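Local coordinates for protein acyl-CoA dehydrogenase FadE3 (Mycobacterium smegmatis, PDB 4IV6) that belongs to the acyl-CoA dehydrogenase family of flavoproteins and, as a tetramer, holds dihydroflavine-adenine dinucleotide, at residues L169-D174 with S185-E190; K16-F21 with K48-F53; R314-A319 with V381-L386. All blocks are in the same frame, centred on the assembly; numbering follows the deposited sequence. Where two conformers were deposited one is given.

Interaction 1 of 3, residues L169-D174 with S185-E190; sequences LMCKTD and SILLVE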
ATOM      1  N   LEU B 169      39.028  -2.475   0.796  1.00 14.23           N
ATOM      2  CA  LEU B 169      38.678  -2.956   2.127  1.00 13.90           C
ATOM      3  C   LEU B 169      38.531  -1.794   3.083  1.00 14.34           C
ATOM      4  O   LEU B 169      39.505  -1.099   3.346  1.00 14.50           O
ATOM      5  CB  LEU B 169      39.783  -3.866   2.652  1.00 13.89           C
ATOM      6  CG  LEU B 169      39.539  -4.531   4.003  1.00 13.86           C
ATOM      7  CD1 LEU B 169      38.442  -5.598   3.907  1.00 13.92           C
ATOM      8  CD2 LEU B 169      40.815  -5.168   4.498  1.00 14.59           C
ATOM      9  N   MET B 170      37.339  -1.606   3.638  1.00 14.79           N
ATOM     10  CA  MET B 170      37.144  -0.580   4.662  1.00 15.69           C
ATOM     11  C   MET B 170      37.490  -1.224   5.987  1.00 15.12           C
ATOM     12  O   MET B 170      36.965  -2.298   6.324  1.00 15.05           O
ATOM     13  CB  MET B 170      35.718  -0.051   4.662  1.00 17.29           C
ATOM     14  CG  MET B 170      35.495   1.117   5.627  1.00 19.67           C
ATOM     15  SD  MET B 170      33.788   1.737   5.622  1.00 22.56           S
ATOM     16  CE  MET B 170      33.799   2.727   4.166  1.00 23.61           C
ATOM     17  N   CYS B 171      38.400  -0.586   6.712  1.00 14.77           N
ATOM     18  CA  CYS B 171      38.957  -1.151   7.939  1.00 14.78           C
ATOM     19  C   CYS B 171      39.433  -0.057   8.878  1.00 14.75           C
ATOM     20  O   CYS B 171      39.539   1.091   8.489  1.00 15.40           O
ATOM     21  CB  CYS B 171      40.089  -2.108   7.604  1.00 14.82           C
ATOM     22  SG  CYS B 171      41.399  -1.398   6.600  1.00 16.36           S
ATOM     23  N   LYS B 172      39.662  -0.410  10.140  1.00 15.28           N
ATOM     24  CA  LYS B 172      40.114   0.537  11.141  1.00 15.73           C
ATOM     25  C   LYS B 172      41.628   0.611  11.177  1.00 16.05           C
ATOM     26  O   LYS B 172      42.296  -0.317  11.667  1.00 15.57           O
ATOM     27  CB  LYS B 172      39.555   0.189  12.534  1.00 16.34           C
ATOM     28  CG  LYS B 172      38.045   0.454  12.673  1.00 16.60           C
ATOM     29  CD  LYS B 172      37.515   0.064  14.044  1.00 17.41           C
ATOM     30  CE  LYS B 172      36.072   0.508  14.200  1.00 17.68           C
ATOM     31  NZ  LYS B 172      35.377  -0.113  15.346  1.00 17.82           N
ATOM     32  N   THR B 173      42.165   1.724  10.677  1.00 16.97           N
ATOM     33  CA  THR B 173      43.601   2.021  10.814  1.00 18.50           C
ATOM     34  C   THR B 173      43.920   2.586  12.182  1.00 19.97           C
ATOM     35  O   THR B 173      45.066   2.519  12.604  1.00 20.11           O
ATOM     36  CB  THR B 173      44.146   2.959   9.718  1.00 19.12           C
ATOM     37  OG1 THR B 173      43.234   4.052   9.509  1.00 19.29           O
ATOM     38  CG2 THR B 173      44.328   2.165   8.413  1.00 18.64           C
ATOM     39  N   ASP B 174      42.927   3.157  12.856  1.00 20.59           N
ATOM     40  CA  ASP B 174      43.103   3.541  14.256  1.00 23.01           C
ATOM     41  C   ASP B 174      41.833   3.248  15.037  1.00 24.26           C
ATOM     42  O   ASP B 174      40.916   4.073  15.055  1.00 24.28           O
ATOM     43  CB  ASP B 174      43.476   5.019  14.376  1.00 23.79           C
ATOM     44  CG  ASP B 174      43.676   5.465  15.827  1.00 25.26           C
ATOM     45  OD1 ASP B 174      43.717   4.609  16.736  1.00 24.85           O
ATOM     46  OD2 ASP B 174      43.763   6.689  16.056  1.00 26.44           O
ATOM     47  N   SER B 185      39.652   3.777   7.307  1.00 16.48           N
ATOM     48  CA  SER B 185      40.275   4.042   6.028  1.00 16.81           C
ATOM     49  C   SER B 185      39.896   2.965   5.047  1.00 16.78           C
ATOM     50  O   SER B 185      39.283   1.963   5.416  1.00 17.19           O
ATOM     51  CB  SER B 185      41.808   4.064   6.169  1.00 17.07           C
ATOM     52  OG  SER B 185      42.197   4.950   7.205  1.00 17.28           O
ATOM     53  N   ILE B 186      40.269   3.167   3.794  1.00 17.17           N
ATOM     54  CA  ILE B 186      40.092   2.158   2.771  1.00 16.99           C
ATOM     55  C   ILE B 186      41.461   1.757   2.236  1.00 17.05           C
ATOM     56  O   ILE B 186      42.278   2.617   1.912  1.00 17.93           O
ATOM     57  CB  ILE B 186      39.206   2.681   1.651  1.00 17.64           C
ATOM     58  CG1 ILE B 186      37.766   2.895   2.167  1.00 18.00           C
ATOM     59  CG2 ILE B 186      39.226   1.715   0.468  1.00 17.41           C
ATOM     60  CD1 ILE B 186      36.875   3.616   1.163  1.00 18.67           C
ATOM     61  N   LEU B 187      41.717   0.454   2.187  1.00 16.91           N
ATOM     62  CA  LEU B 187      42.956  -0.080   1.657  1.00 17.42           C
ATOM     63  C   LEU B 187      42.636  -0.904   0.426  1.00 17.46           C
ATOM     64  O   LEU B 187      41.617  -1.613   0.392  1.00 16.33           O
ATOM     65  CB  LEU B 187      43.676  -0.970   2.686  1.00 17.78           C
ATOM     66  CG  LEU B 187      44.032  -0.437   4.089  1.00 18.95           C
ATOM     67  CD1 LEU B 187      44.919  -1.446   4.823  1.00 19.02           C
ATOM     68  CD2 LEU B 187      44.710   0.900   4.062  1.00 19.92           C
ATOM     69  N   LEU B 188      43.495  -0.799  -0.586  1.00 18.01           N
ATOM     70  CA  LEU B 188      43.371  -1.582  -1.801  1.00 18.71           C
ATOM     71  C   LEU B 188      44.197  -2.846  -1.595  1.00 18.18           C
ATOM     72  O   LEU B 188      45.386  -2.815  -1.672  1.00 18.58           O
ATOM     73  CB  LEU B 188      43.899  -0.791  -3.004  1.00 21.05           C
ATOM     74  CG  LEU B 188      43.293   0.608  -3.154  1.00 22.51           C
ATOM     75  CD1 LEU B 188      43.971   1.382  -4.252  1.00 25.50           C
ATOM     76  CD2 LEU B 188      41.824   0.473  -3.433  1.00 22.39           C
ATOM     77  N   VAL B 189      43.532  -3.952  -1.327  1.00 17.49           N
ATOM     78  CA  VAL B 189      44.157  -5.200  -0.915  1.00 17.10           C
ATOM     79  C   VAL B 189      44.140  -6.226  -2.039  1.00 17.45           C
ATOM     80  O   VAL B 189      43.075  -6.579  -2.551  1.00 16.61           O
ATOM     81  CB  VAL B 189      43.360  -5.772   0.272  1.00 16.47           C
ATOM     82  CG1 VAL B 189      43.961  -7.082   0.773  1.00 16.75           C
ATOM     83  CG2 VAL B 189      43.340  -4.727   1.383  1.00 16.77           C
ATOM     84  N   GLU B 190      45.318  -6.709  -2.396  1.00 17.54           N
ATOM     85  CA  GLU B 190      45.444  -7.835  -3.297  1.00 18.33           C
ATOM     86  C   GLU B 190      45.338  -9.175  -2.532  1.00 17.64           C
ATOM     87  O   GLU B 190      45.316  -9.214  -1.302  1.00 17.54           O
ATOM     88  CB  GLU B 190      46.786  -7.757  -4.062  1.00 19.24           C
ATOM     89  CG  GLU B 190      46.963  -6.437  -4.782  1.00 20.03           C
ATOM     90  CD  GLU B 190      48.246  -6.365  -5.600  1.00 21.92           C
ATOM     91  OE1 GLU B 190      49.074  -7.291  -5.555  1.00 23.15           O
ATOM     92  OE2 GLU B 190      48.421  -5.378  -6.293  1.00 23.06           O
TER
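Strands 169-172 and 185-190 pair antiparallel, Met170 facing Ile186 as a non-hydrogen-bonded pair between two hydrogen-bonded ones, Leu169 with Leu187 and Cys171 with Ser185. Four backbone hydrogen bonds join them; the N-H of Leu169 meets the O of Leu187 at 2.8 Å, nearly along the C=O axis, whereas Leu187 N approaches Leu169 O from above the carbonyl plane. On one face of the sheet Leu169, Cys171, Ser185 and Leu187 lie together. The thiol of Cys171 sits between its own N and carbonyl carbon (chi1 55°), and from there SG rests against the branch carbon CG of Leu187 at 3.8 Å; a small, weakly polar group suits this apolar spot. Leu169 crosses Val189 obliquely, its CB 3.9 Å from Val189 CG2. Beyond the end of the first strand, Thr173 turns its hydroxyl back to Ser185, and OG1 and OG share a hydrogen bond of 2.7 Å. Ser185 OG is also bonded to the backbone N of Gly232, so the buried hydroxyl is well satisfied. Met170 and Ile186 occupy the other face; Met170 CB lies 4.4 Å from Ile186 CG1, the slim, flexible methionine holding its CG anti to the backbone N (chi1 -175°) and bending only at chi3. The two strands form a beta hairpin in the middle domain of the acyl-CoA dehydrogenase fold. Strand 122-125 runs parallel to strand 166-172 along its other edge; strand 148-159 packs on the Leu169 and Leu187 face, while Phe235 and Met238 of helix 234-270 cover Met170.

Interaction 2 of 3, residues K16-F21 with K48-F53; sequences KTVHDF and KEIGIF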
ATOM      1  N   LYS B  16      22.776  -0.273 -27.251  1.00 23.62           N
ATOM      2  CA  LYS B  16      22.216  -1.238 -28.205  1.00 25.02           C
ATOM      3  C   LYS B  16      22.975  -2.544 -28.244  1.00 24.31           C
ATOM      4  O   LYS B  16      22.388  -3.618 -28.347  1.00 23.88           O
ATOM      5  CB  LYS B  16      22.193  -0.677 -29.618  1.00 27.95           C
ATOM      6  CG  LYS B  16      21.247   0.488 -29.798  1.00 30.22           C
ATOM      7  CD  LYS B  16      21.227   0.905 -31.249  1.00 33.33           C
ATOM      8  CE  LYS B  16      21.033   2.398 -31.413  1.00 35.34           C
ATOM      9  NZ  LYS B  16      19.628   2.764 -31.128  1.00 36.77           N
ATOM     10  N   THR B  17      24.293  -2.437 -28.189  1.00 24.28           N
ATOM     11  CA  THR B  17      25.157  -3.604 -28.162  1.00 24.03           C
ATOM     12  C   THR B  17      24.857  -4.476 -26.959  1.00 22.02           C
ATOM     13  O   THR B  17      24.800  -5.697 -27.075  1.00 22.29           O
ATOM     14  CB  THR B  17      26.620  -3.157 -28.138  1.00 24.64           C
ATOM     15  OG1 THR B  17      26.887  -2.518 -29.387  1.00 26.04           O
ATOM     16  CG2 THR B  17      27.572  -4.347 -27.967  1.00 25.06           C
ATOM     17  N   VAL B  18      24.659  -3.854 -25.799  1.00 20.52           N
ATOM     18  CA  VAL B  18      24.389  -4.589 -24.580  1.00 19.08           C
ATOM     19  C   VAL B  18      22.979  -5.233 -24.641  1.00 19.22           C
ATOM     20  O   VAL B  18      22.819  -6.390 -24.289  1.00 18.62           O
ATOM     21  CB  VAL B  18      24.623  -3.701 -23.335  1.00 18.60           C
ATOM     22  CG1 VAL B  18      24.296  -4.440 -22.063  1.00 17.72           C
ATOM     23  CG2 VAL B  18      26.083  -3.251 -23.284  1.00 18.92           C
ATOM     24  N   HIS B  19      21.990  -4.509 -25.167  1.00 20.22           N
ATOM     25  CA  HIS B  19      20.651  -5.057 -25.415  1.00 20.85           C
ATOM     26  C   HIS B  19      20.677  -6.296 -26.315  1.00 21.62           C
ATOM     27  O   HIS B  19      20.018  -7.299 -26.034  1.00 21.29           O
ATOM     28  CB  HIS B  19      19.791  -3.985 -26.065  1.00 22.11           C
ATOM     29  CG  HIS B  19      18.399  -4.420 -26.344  1.00 23.85           C
ATOM     30  ND1 HIS B  19      17.376  -4.252 -25.434  1.00 24.15           N
ATOM     31  CD2 HIS B  19      17.839  -4.979 -27.443  1.00 25.96           C
ATOM     32  CE1 HIS B  19      16.250  -4.709 -25.951  1.00 26.23           C
ATOM     33  NE2 HIS B  19      16.503  -5.157 -27.169  1.00 27.38           N
ATOM     34  N   ASP B  20      21.438  -6.206 -27.410  1.00 22.69           N
ATOM     35  CA  ASP B  20      21.589  -7.319 -28.345  0.50 24.09           C
ATOM     36  C   ASP B  20      22.262  -8.516 -27.697  1.00 23.38           C
ATOM     37  O   ASP B  20      21.849  -9.648 -27.898  1.00 24.55           O
ATOM     38  CB  ASP B  20      22.389  -6.879 -29.567  0.50 25.83           C
ATOM     39  CG  ASP B  20      21.578  -6.025 -30.484  0.50 27.61           C
ATOM     40  OD1 ASP B  20      20.381  -5.845 -30.162  0.50 27.91           O
ATOM     41  OD2 ASP B  20      22.108  -5.559 -31.518  0.50 29.48           O
ATOM     42  N   PHE B  21      23.301  -8.255 -26.914  1.00 22.39           N
ATOM     43  CA  PHE B  21      24.008  -9.285 -26.150  1.00 22.13           C
ATOM     44  C   PHE B  21      23.032  -9.978 -25.210  1.00 21.51           C
ATOM     45  O   PHE B  21      23.037 -11.204 -25.091  1.00 21.48           O
ATOM     46  CB  PHE B  21      25.150  -8.630 -25.364  1.00 21.36           C
ATOM     47  CG  PHE B  21      25.681  -9.433 -24.198  1.00 20.66           C
ATOM     48  CD1 PHE B  21      26.426 -10.565 -24.401  1.00 21.87           C
ATOM     49  CD2 PHE B  21      25.521  -8.977 -22.905  1.00 19.64           C
ATOM     50  CE1 PHE B  21      26.939 -11.283 -23.318  1.00 21.60           C
ATOM     51  CE2 PHE B  21      26.038  -9.681 -21.822  1.00 19.47           C
ATOM     52  CZ  PHE B  21      26.757 -10.821 -22.032  1.00 20.05           C
ATOM     53  N   LYS B  48      33.560  -8.325 -20.826  1.00 22.00           N
ATOM     54  CA  LYS B  48      34.880  -7.715 -20.849  1.00 22.49           C
ATOM     55  C   LYS B  48      35.227  -7.133 -22.247  1.00 23.88           C
ATOM     56  O   LYS B  48      35.660  -5.982 -22.347  1.00 23.33           O
ATOM     57  CB  LYS B  48      35.938  -8.711 -20.411  1.00 23.03           C
ATOM     58  CG  LYS B  48      35.807  -9.164 -18.969  1.00 22.40           C
ATOM     59  CD  LYS B  48      36.919 -10.126 -18.614  1.00 23.08           C
ATOM     60  CE  LYS B  48      36.690 -10.660 -17.229  1.00 23.38           C
ATOM     61  NZ  LYS B  48      37.861 -11.382 -16.721  1.00 24.04           N
ATOM     62  N   GLU B  49      35.017  -7.907 -23.305  1.00 25.02           N
ATOM     63  CA  GLU B  49      35.323  -7.462 -24.677  1.00 27.40           C
ATOM     64  C   GLU B  49      34.497  -6.226 -25.085  1.00 26.53           C
ATOM     65  O   GLU B  49      34.989  -5.312 -25.730  1.00 25.88           O
ATOM     66  CB  GLU B  49      35.067  -8.607 -25.664  1.00 30.35           C
ATOM     67  CG  GLU B  49      35.950  -9.836 -25.429  1.00 33.78           C
ATOM     68  CD  GLU B  49      35.447 -11.144 -26.079  1.00 36.69           C
ATOM     69  OE1 GLU B  49      34.341 -11.185 -26.694  1.00 37.50           O
ATOM     70  OE2 GLU B  49      36.182 -12.159 -25.934  1.00 39.97           O
ATOM     71  N   ILE B  50      33.228  -6.239 -24.697  1.00 26.13           N
ATOM     72  CA  ILE B  50      32.296  -5.125 -24.925  0.50 25.88           C
ATOM     73  C   ILE B  50      32.811  -3.830 -24.282  1.00 25.30           C
ATOM     74  O   ILE B  50      32.499  -2.751 -24.738  1.00 24.90           O
ATOM     75  CB  ILE B  50      30.901  -5.463 -24.327  0.50 25.78           C
ATOM     76  CG1 ILE B  50      30.174  -6.471 -25.206  0.50 26.34           C
ATOM     77  CG2 ILE B  50      30.016  -4.227 -24.175  0.50 25.77           C
ATOM     78  CD1 ILE B  50      28.847  -6.895 -24.632  0.50 25.24           C
ATOM     79  N   GLY B  51      33.594  -3.947 -23.206  1.00 23.82           N
ATOM     80  CA  GLY B  51      34.083  -2.762 -22.461  1.00 22.96           C
ATOM     81  C   GLY B  51      33.332  -2.485 -21.145  1.00 21.67           C
ATOM     82  O   GLY B  51      33.513  -1.424 -20.549  1.00 20.43           O
ATOM     83  N   ILE B  52      32.509  -3.427 -20.676  1.00 20.94           N
ATOM     84  CA  ILE B  52      31.648  -3.197 -19.503  1.00 20.46           C
ATOM     85  C   ILE B  52      32.448  -2.808 -18.234  1.00 19.82           C
ATOM     86  O   ILE B  52      32.006  -1.989 -17.390  1.00 19.09           O
ATOM     87  CB  ILE B  52      30.798  -4.458 -19.181  1.00 21.42           C
ATOM     88  CG1 ILE B  52      29.841  -4.838 -20.312  1.00 22.27           C
ATOM     89  CG2 ILE B  52      30.005  -4.292 -17.885  1.00 20.61           C
ATOM     90  CD1 ILE B  52      28.810  -3.785 -20.647  1.00 22.83           C
ATOM     91  N   PHE B  53      33.629  -3.403 -18.080  1.00 19.12           N
ATOM     92  CA  PHE B  53      34.435  -3.160 -16.909  1.00 18.62           C
ATOM     93  C   PHE B  53      35.262  -1.869 -16.973  1.00 19.19           C
ATOM     94  O   PHE B  53      35.952  -1.545 -15.997  1.00 19.89           O
ATOM     95  CB  PHE B  53      35.302  -4.397 -16.616  1.00 19.02           C
ATOM     96  CG  PHE B  53      34.493  -5.576 -16.174  1.00 18.76           C
ATOM     97  CD1 PHE B  53      33.929  -6.428 -17.090  1.00 18.94           C
ATOM     98  CD2 PHE B  53      34.269  -5.807 -14.838  1.00 18.48           C
ATOM     99  CE1 PHE B  53      33.146  -7.506 -16.685  1.00 18.73           C
ATOM    100  CE2 PHE B  53      33.488  -6.873 -14.418  1.00 18.50           C
ATOM    101  CZ  PHE B  53      32.927  -7.722 -15.339  1.00 18.51           C
TER
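Ile50 holds CG1 anti to its carbonyl carbon (chi1 -75°) and extends onward to CD1 (chi2 177°), so its longer branch reaches across to Phe21, whose CG stands anti to its own backbone N. The Ile50 methyl CD1 comes to rest over one face of the Phe21 ring, 4.1 Å from CG. Its shorter branch serves a second neighbour: Ile50 CG2 meets Val18 CG2 at 4.1 Å, the two side chains crossing obliquely. A beta-branched isoleucine suits this place because its two arms touch residues almost one helical turn apart. Here helix 9-26 packs against the C-terminal end of helix 41-50 in the helical N-terminal domain of the acyl-CoA dehydrogenase fold. That end closes in a Schellman motif, in which Gly51 takes a positive phi of 103°, a conformation glycine adopts readily because it has no CB to strike the preceding carbonyl oxygen. Just past this turn Ile52 points back toward helix 9-26, its CD1 meeting Val18 CG2 tip to tip at 3.8 Å. Thr17 adds its methyl CG2 at the margin, 4.3 Å from Ile50 CG1, while its hydroxyl bonds to the carbonyl oxygen of Thr13. Helix 68-81 packs on the same cluster, with Leu78 against Val18 and Val74 against Ile52.

Interaction 3 of 3, residues R314-A319 with V381-L386; sequences RCDMEA and VARGGL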
ATOM      1  N   ARG B 314      24.766  18.653  -7.223  1.00 36.22           N
ATOM      2  CA  ARG B 314      24.563  17.775  -6.082  1.00 35.24           C
ATOM      3  C   ARG B 314      23.518  16.712  -6.429  1.00 30.60           C
ATOM      4  O   ARG B 314      22.478  17.007  -7.000  1.00 30.96           O
ATOM      5  CB  ARG B 314      24.149  18.565  -4.848  1.00 36.26           C
ATOM      6  CG  ARG B 314      22.854  19.350  -4.991  1.00 38.11           C
ATOM      7  CD  ARG B 314      22.850  20.432  -3.925  1.00 39.50           C
ATOM      8  NE  ARG B 314      21.546  21.046  -3.730  1.00 40.37           N
ATOM      9  CZ  ARG B 314      21.218  21.748  -2.646  1.00 40.77           C
ATOM     10  NH1 ARG B 314      22.105  21.919  -1.659  1.00 40.80           N
ATOM     11  NH2 ARG B 314      20.000  22.264  -2.529  1.00 39.80           N
ATOM     12  N   CYS B 315      23.863  15.470  -6.148  1.00 27.03           N
ATOM     13  CA  CYS B 315      23.053  14.325  -6.545  1.00 25.84           C
ATOM     14  C   CYS B 315      23.063  13.225  -5.499  1.00 23.45           C
ATOM     15  O   CYS B 315      22.577  12.128  -5.779  1.00 21.94           O
ATOM     16  CB  CYS B 315      23.614  13.751  -7.847  1.00 26.34           C
ATOM     17  SG  CYS B 315      25.293  13.145  -7.567  1.00 27.79           S
ATOM     18  N   ASP B 316      23.600  13.501  -4.299  1.00 22.23           N
ATOM     19  CA  ASP B 316      23.745  12.455  -3.303  1.00 21.63           C
ATOM     20  C   ASP B 316      22.372  11.980  -2.784  1.00 19.23           C
ATOM     21  O   ASP B 316      22.108  10.780  -2.709  1.00 19.39           O
ATOM     22  CB  ASP B 316      24.719  12.856  -2.164  1.00 23.42           C
ATOM     23  CG  ASP B 316      24.308  14.123  -1.417  1.00 24.83           C
ATOM     24  OD1 ASP B 316      23.323  14.825  -1.773  1.00 24.58           O
ATOM     25  OD2 ASP B 316      25.005  14.420  -0.432  1.00 28.18           O
ATOM     26  N   MET B 317      21.496  12.913  -2.471  1.00 17.24           N
ATOM     27  CA  MET B 317      20.134  12.582  -2.036  1.00 15.68           C
ATOM     28  C   MET B 317      19.340  11.944  -3.192  1.00 15.16           C
ATOM     29  O   MET B 317      18.601  10.982  -3.003  1.00 14.38           O
ATOM     30  CB  MET B 317      19.422  13.827  -1.526  1.00 15.55           C
ATOM     31  CG  MET B 317      17.985  13.581  -1.044  1.00 15.26           C
ATOM     32  SD  MET B 317      17.236  15.119  -0.461  1.00 15.45           S
ATOM     33  CE  MET B 317      16.657  15.855  -1.964  1.00 15.19           C
ATOM     34  N   GLU B 318      19.502  12.492  -4.384  1.00 14.95           N
ATOM     35  CA  GLU B 318      18.742  12.043  -5.537  1.00 14.91           C
ATOM     36  C   GLU B 318      19.112  10.589  -5.913  1.00 14.21           C
ATOM     37  O   GLU B 318      18.246   9.800  -6.271  1.00 13.66           O
ATOM     38  CB  GLU B 318      18.949  13.018  -6.703  1.00 15.61           C
ATOM     39  CG  GLU B 318      18.313  14.386  -6.468  1.00 16.31           C
ATOM     40  CD  GLU B 318      19.155  15.386  -5.691  1.00 17.02           C
ATOM     41  OE1 GLU B 318      20.235  15.041  -5.102  1.00 16.71           O
ATOM     42  OE2 GLU B 318      18.685  16.555  -5.658  1.00 18.06           O
ATOM     43  N   ALA B 319      20.395  10.250  -5.793  1.00 14.12           N
ATOM     44  CA  ALA B 319      20.843   8.870  -5.978  1.00 13.72           C
ATOM     45  C   ALA B 319      20.216   7.890  -4.986  1.00 13.01           C
ATOM     46  O   ALA B 319      19.800   6.802  -5.367  1.00 12.48           O
ATOM     47  CB  ALA B 319      22.349   8.774  -5.946  1.00 14.10           C
ATOM     48  N   VAL B 381      16.559  17.517   5.331  1.00 14.84           N
ATOM     49  CA  VAL B 381      16.694  18.580   6.324  1.00 15.51           C
ATOM     50  C   VAL B 381      17.929  19.470   6.055  1.00 16.13           C
ATOM     51  O   VAL B 381      17.849  20.701   6.142  1.00 16.15           O
ATOM     52  CB  VAL B 381      16.676  17.987   7.750  1.00 15.41           C
ATOM     53  CG1 VAL B 381      17.190  19.005   8.795  1.00 15.93           C
ATOM     54  CG2 VAL B 381      15.262  17.508   8.071  1.00 15.33           C
ATOM     55  N   ALA B 382      19.034  18.849   5.686  1.00 16.88           N
ATOM     56  CA  ALA B 382      20.262  19.576   5.396  1.00 17.84           C
ATOM     57  C   ALA B 382      20.031  20.511   4.212  1.00 19.13           C
ATOM     58  O   ALA B 382      20.476  21.650   4.208  1.00 18.92           O
ATOM     59  CB  ALA B 382      21.391  18.616   5.065  1.00 18.23           C
ATOM     60  N   ARG B 383      19.320  20.007   3.212  1.00 19.29           N
ATOM     61  CA  ARG B 383      19.016  20.761   2.011  1.00 19.99           C
ATOM     62  C   ARG B 383      17.877  21.738   2.101  1.00 20.18           C
ATOM     63  O   ARG B 383      17.854  22.702   1.336  1.00 19.97           O
ATOM     64  CB  ARG B 383      18.674  19.783   0.908  1.00 20.74           C
ATOM     65  CG  ARG B 383      19.852  18.893   0.552  1.00 21.45           C
ATOM     66  CD  ARG B 383      20.025  18.962  -0.899  1.00 22.11           C
ATOM     67  NE  ARG B 383      20.913  17.966  -1.445  1.00 22.32           N
ATOM     68  CZ  ARG B 383      20.712  17.415  -2.633  1.00 20.77           C
ATOM     69  NH1 ARG B 383      19.676  17.793  -3.354  1.00 20.55           N
ATOM     70  NH2 ARG B 383      21.571  16.527  -3.090  1.00 20.36           N
ATOM     71  N   GLY B 384      16.914  21.470   2.989  1.00 20.00           N
ATOM     72  CA  GLY B 384      15.713  22.298   3.104  1.00 20.33           C
ATOM     73  C   GLY B 384      14.599  21.872   2.135  1.00 20.07           C
ATOM     74  O   GLY B 384      13.610  22.564   1.980  1.00 19.85           O
ATOM     75  N   GLY B 385      14.742  20.720   1.501  1.00 19.72           N
ATOM     76  CA  GLY B 385      13.680  20.170   0.689  1.00 20.01           C
ATOM     77  C   GLY B 385      14.221  19.666  -0.622  1.00 20.36           C
ATOM     78  O   GLY B 385      15.407  19.384  -0.730  1.00 19.57           O
ATOM     79  N   LEU B 386      13.354  19.573  -1.614  1.00 20.84           N
ATOM     80  CA  LEU B 386      13.772  19.116  -2.934  1.00 22.75           C
ATOM     81  C   LEU B 386      14.396  20.273  -3.717  1.00 24.40           C
ATOM     82  O   LEU B 386      14.076  21.430  -3.502  1.00 23.45           O
ATOM     83  CB  LEU B 386      12.582  18.563  -3.742  1.00 22.67           C
ATOM     84  CG  LEU B 386      11.839  17.331  -3.239  1.00 22.79           C
ATOM     85  CD1 LEU B 386      10.781  16.918  -4.262  1.00 23.89           C
ATOM     86  CD2 LEU B 386      12.789  16.171  -3.009  1.00 22.29           C
TER
HETATM   87  O   HOH W   1      19.800  23.698  -0.319  1.00 36.57           O
HETATM   88  O   HOH W   2      22.704  16.365   0.314  1.00 37.94           O
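Arg383 has the most surface buried here, its guanidinium lying between Arg314 on one face and Met317 on the other. Its end-on nitrogens grip the Glu318 carboxylate one to each oxygen, NH1 to OE2 and NH2 to OE1, both at 2.8 Å and both on syn lone pairs. NH2 also reaches Asp316 OD1 at 2.8 Å, nearly along the C-O axis. OD1 accepts the Met317 N-H too, and a water links it to Arg383 NE. The two carboxylates probably offset the charge of this guanidinium, and together they hold its plane in one orientation. This salt-bridge network ties the start of helix 316-340 to the end of helix 369-383 in the helical C-terminal domain of the acyl-CoA dehydrogenase fold. Met317 lays CB over the Arg383 plane, 3.8 Å from NH2, and bends at chi3 (84°) to bring CE within 4.0 Å of Leu386 CD2. Arg314 covers the opposite face with CG; the two guanidinium planes lie nearly parallel (14°), centres 4.3 Å apart but displaced, so that Arg383 CD sits over the centre of the Arg314 group, 3.5 Å from its CZ. Nearby acids probably ease this like-charged stacking, Asp387 forming a salt bridge with Arg314 NE.

In the fold
Along the chain the three contacts follow in series: interaction 2, then interaction 1, then interaction 3. They belong in turn to the N-terminal helices, the middle beta domain and the C-terminal helices, and share no helix or strand. Their centres lie 29 to 33 Å apart, so each is a separate local junction. Helix 234-270, itself part of the C-terminal domain, packs on the middle-domain hairpin of interaction 1 as well as on the start of helix 316-340 in interaction 3. Interaction 1 lies close to the cofactor, the side chain of Met170 being about 8 Å from a bound dihydroflavine-adenine dinucleotide, while interaction 3 meets a second subunit through Glu318, Val381 and Leu386.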